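Local structure of transcriptional regulator, MarR family (Silicibacter pomeroyi DSS-3, 3CDH) at residues D79-D82 against L86-R89. The protein probably binds DNA as a helix-turn-helix transcription factor of the MarR family, regulating gene expression. Sequence-based numbering, arbitrary orientation.
Sequences DQMD and LVTR
In the conformer described, R89 reaches back from strand 87-89 to the side of helix 71-84 and meets two aspartates about one helical turn apart, D79 and D82. Its NE donates to OD2 of D82 at 3.2 Å, meeting that oxygen nearly along its C-O axis, though OD2 lies 27° out of the guanidinium plane. NH2 forms a salt bridge with OD1 of D79 at the guanidinium edge, the two flat groups nearly coplanar (planes 16° apart); the modelled separation is too short to be taken literally. D82 can join in because its CG stands anti to the backbone N (chi1 -165°), which swings the carboxylate across to the arginine. With an alanine at this position NE is likely to lose its acidic partner, leaving D79 as the remaining carboxylate of this network.

Toward the turn, backbone and apolar contacts take over. The carbonyl O of M81, a selenomethionine, accepts a hydrogen bond from the amide N of L86 at 2.9 Å, and M81 CB sits 4.3 Å from L86 CB. The M81 chain bends at its last torsion, bringing CE to within 4.2 Å of V87 CG2; both side chains are buried and also pack on helix 43-54. Beside them, V87 O receives a CA-H contact from D82 CA at 3.3 Å.

This short turn from helix 71-84, probably the recognition helix, into the first strand of the beta wing is characteristic of the winged helix-turn-helix of MarR regulators.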
ATOM      1  N   ASP B  79       3.600  13.204  18.180  1.00 42.22           N
ATOM      2  CA  ASP B  79       4.404  13.823  19.237  1.00 42.65           C
ATOM      3  C   ASP B  79       5.693  14.438  18.723  1.00 41.54           C
ATOM      4  O   ASP B  79       6.133  15.495  19.209  1.00 41.80           O
ATOM      5  CB  ASP B  79       4.797  12.829  20.303  1.00 43.89           C
ATOM      6  CG  ASP B  79       3.629  12.361  21.122  1.00 46.07           C
ATOM      7  OD1 ASP B  79       2.578  13.044  21.183  1.00 45.27           O
ATOM      8  OD2 ASP B  79       3.779  11.267  21.702  1.00 49.47           O
ATOM      9  N   GLN B  80       6.316  13.769  17.763  1.00 40.18           N
ATOM     10  CA  GLN B  80       7.598  14.250  17.245  1.00 39.39           C
ATOM     11  C   GLN B  80       7.401  15.550  16.486  1.00 39.42           C
ATOM     12  O   GLN B  80       8.199  16.472  16.627  1.00 39.82           O
ATOM     13  CB  GLN B  80       8.253  13.212  16.347  1.00 37.88           C
ATOM     14  CG  GLN B  80       8.702  12.018  17.091  1.00 37.89           C
ATOM     15  CD  GLN B  80       9.240  10.951  16.167  1.00 39.96           C
ATOM     16  OE1 GLN B  80       8.667  10.676  15.096  1.00 39.78           O
ATOM     17  NE2 GLN B  80      10.370  10.353  16.560  1.00 39.87           N
HETATM   18  N   MSE B  81       6.333  15.608  15.695  1.00 38.89           N
HETATM   19  CA  MSE B  81       5.990  16.797  14.975  1.00 40.37           C
HETATM   20  C   MSE B  81       5.632  17.937  15.924  1.00 41.30           C
HETATM   21  O   MSE B  81       5.952  19.100  15.687  1.00 42.59           O
HETATM   22  CB  MSE B  81       4.849  16.496  14.020  1.00 39.48           C
HETATM   23  CG  MSE B  81       5.243  15.532  12.954  1.00 38.36           C
HETATM   24 SE   MSE B  81       3.726  15.038  11.813  0.70 44.33          SE
HETATM   25  CE  MSE B  81       3.615  16.604  10.689  1.00 41.47           C
ATOM     26  N   ASP B  82       4.946  17.603  17.003  1.00 42.60           N
ATOM     27  CA  ASP B  82       4.651  18.542  18.065  1.00 42.96           C
ATOM     28  C   ASP B  82       5.966  19.104  18.583  1.00 42.43           C
ATOM     29  O   ASP B  82       6.122  20.308  18.590  1.00 44.21           O
ATOM     30  CB  ASP B  82       3.875  17.826  19.166  1.00 44.38           C
ATOM     31  CG  ASP B  82       3.210  18.780  20.160  1.00 47.42           C
ATOM     32  OD1 ASP B  82       3.788  19.835  20.472  1.00 46.52           O
ATOM     33  OD2 ASP B  82       2.096  18.442  20.663  1.00 52.76           O
ATOM     34  N   LEU B  86       5.639  21.650  14.384  1.00 43.75           N
ATOM     35  CA  LEU B  86       4.764  21.596  13.204  1.00 44.23           C
ATOM     36  C   LEU B  86       3.295  21.487  13.546  1.00 45.28           C
ATOM     37  O   LEU B  86       2.427  21.885  12.761  1.00 46.24           O
ATOM     38  CB  LEU B  86       5.169  20.445  12.285  1.00 43.03           C
ATOM     39  CG  LEU B  86       6.616  20.575  11.811  1.00 44.13           C
ATOM     40  CD1 LEU B  86       6.942  19.427  10.867  1.00 44.23           C
ATOM     41  CD2 LEU B  86       6.903  21.964  11.162  1.00 42.56           C
ATOM     42  N   VAL B  87       3.012  20.963  14.734  1.00 46.07           N
ATOM     43  CA  VAL B  87       1.660  20.512  15.067  1.00 47.92           C
ATOM     44  C   VAL B  87       1.363  20.787  16.528  1.00 49.94           C
ATOM     45  O   VAL B  87       2.239  20.667  17.356  1.00 50.44           O
ATOM     46  CB  VAL B  87       1.550  19.003  14.753  1.00 46.40           C
ATOM     47  CG1 VAL B  87       0.521  18.352  15.579  1.00 47.04           C
ATOM     48  CG2 VAL B  87       1.217  18.821  13.299  1.00 45.61           C
ATOM     49  N   THR B  88       0.137  21.158  16.866  1.00 53.27           N
ATOM     50  CA  THR B  88      -0.176  21.419  18.283  1.00 55.78           C
ATOM     51  C   THR B  88      -1.505  20.789  18.747  1.00 57.48           C
ATOM     52  O   THR B  88      -2.353  20.484  17.917  1.00 57.86           O
ATOM     53  CB  THR B  88      -0.045  22.936  18.566  1.00 56.93           C
ATOM     54  OG1 THR B  88       0.065  23.160  19.968  1.00 57.80           O
ATOM     55  CG2 THR B  88      -1.201  23.723  17.981  1.00 59.74           C
ATOM     56  N   ARG B  89      -1.659  20.562  20.052  0.50 59.47           N
ATOM     57  CA  ARG B  89      -2.920  20.024  20.591  0.50 62.21           C
ATOM     58  C   ARG B  89      -3.909  21.160  20.784  0.50 65.45           C
ATOM     59  O   ARG B  89      -3.557  22.231  21.274  0.50 66.24           O
ATOM     60  CB  ARG B  89      -2.746  19.282  21.931  0.50 62.63           C
ATOM     61  CG  ARG B  89      -1.479  18.452  22.097  0.50 60.56           C
ATOM     62  CD  ARG B  89      -1.621  17.004  21.667  0.50 59.16           C
ATOM     63  NE  ARG B  89      -0.384  16.515  21.055  0.50 56.53           N
ATOM     64  CZ  ARG B  89       0.063  15.269  21.148  0.50 55.64           C
ATOM     65  NH1 ARG B  89      -0.595  14.350  21.841  0.50 55.80           N
ATOM     66  NH2 ARG B  89       1.187  14.949  20.548  0.50 55.30           N
TER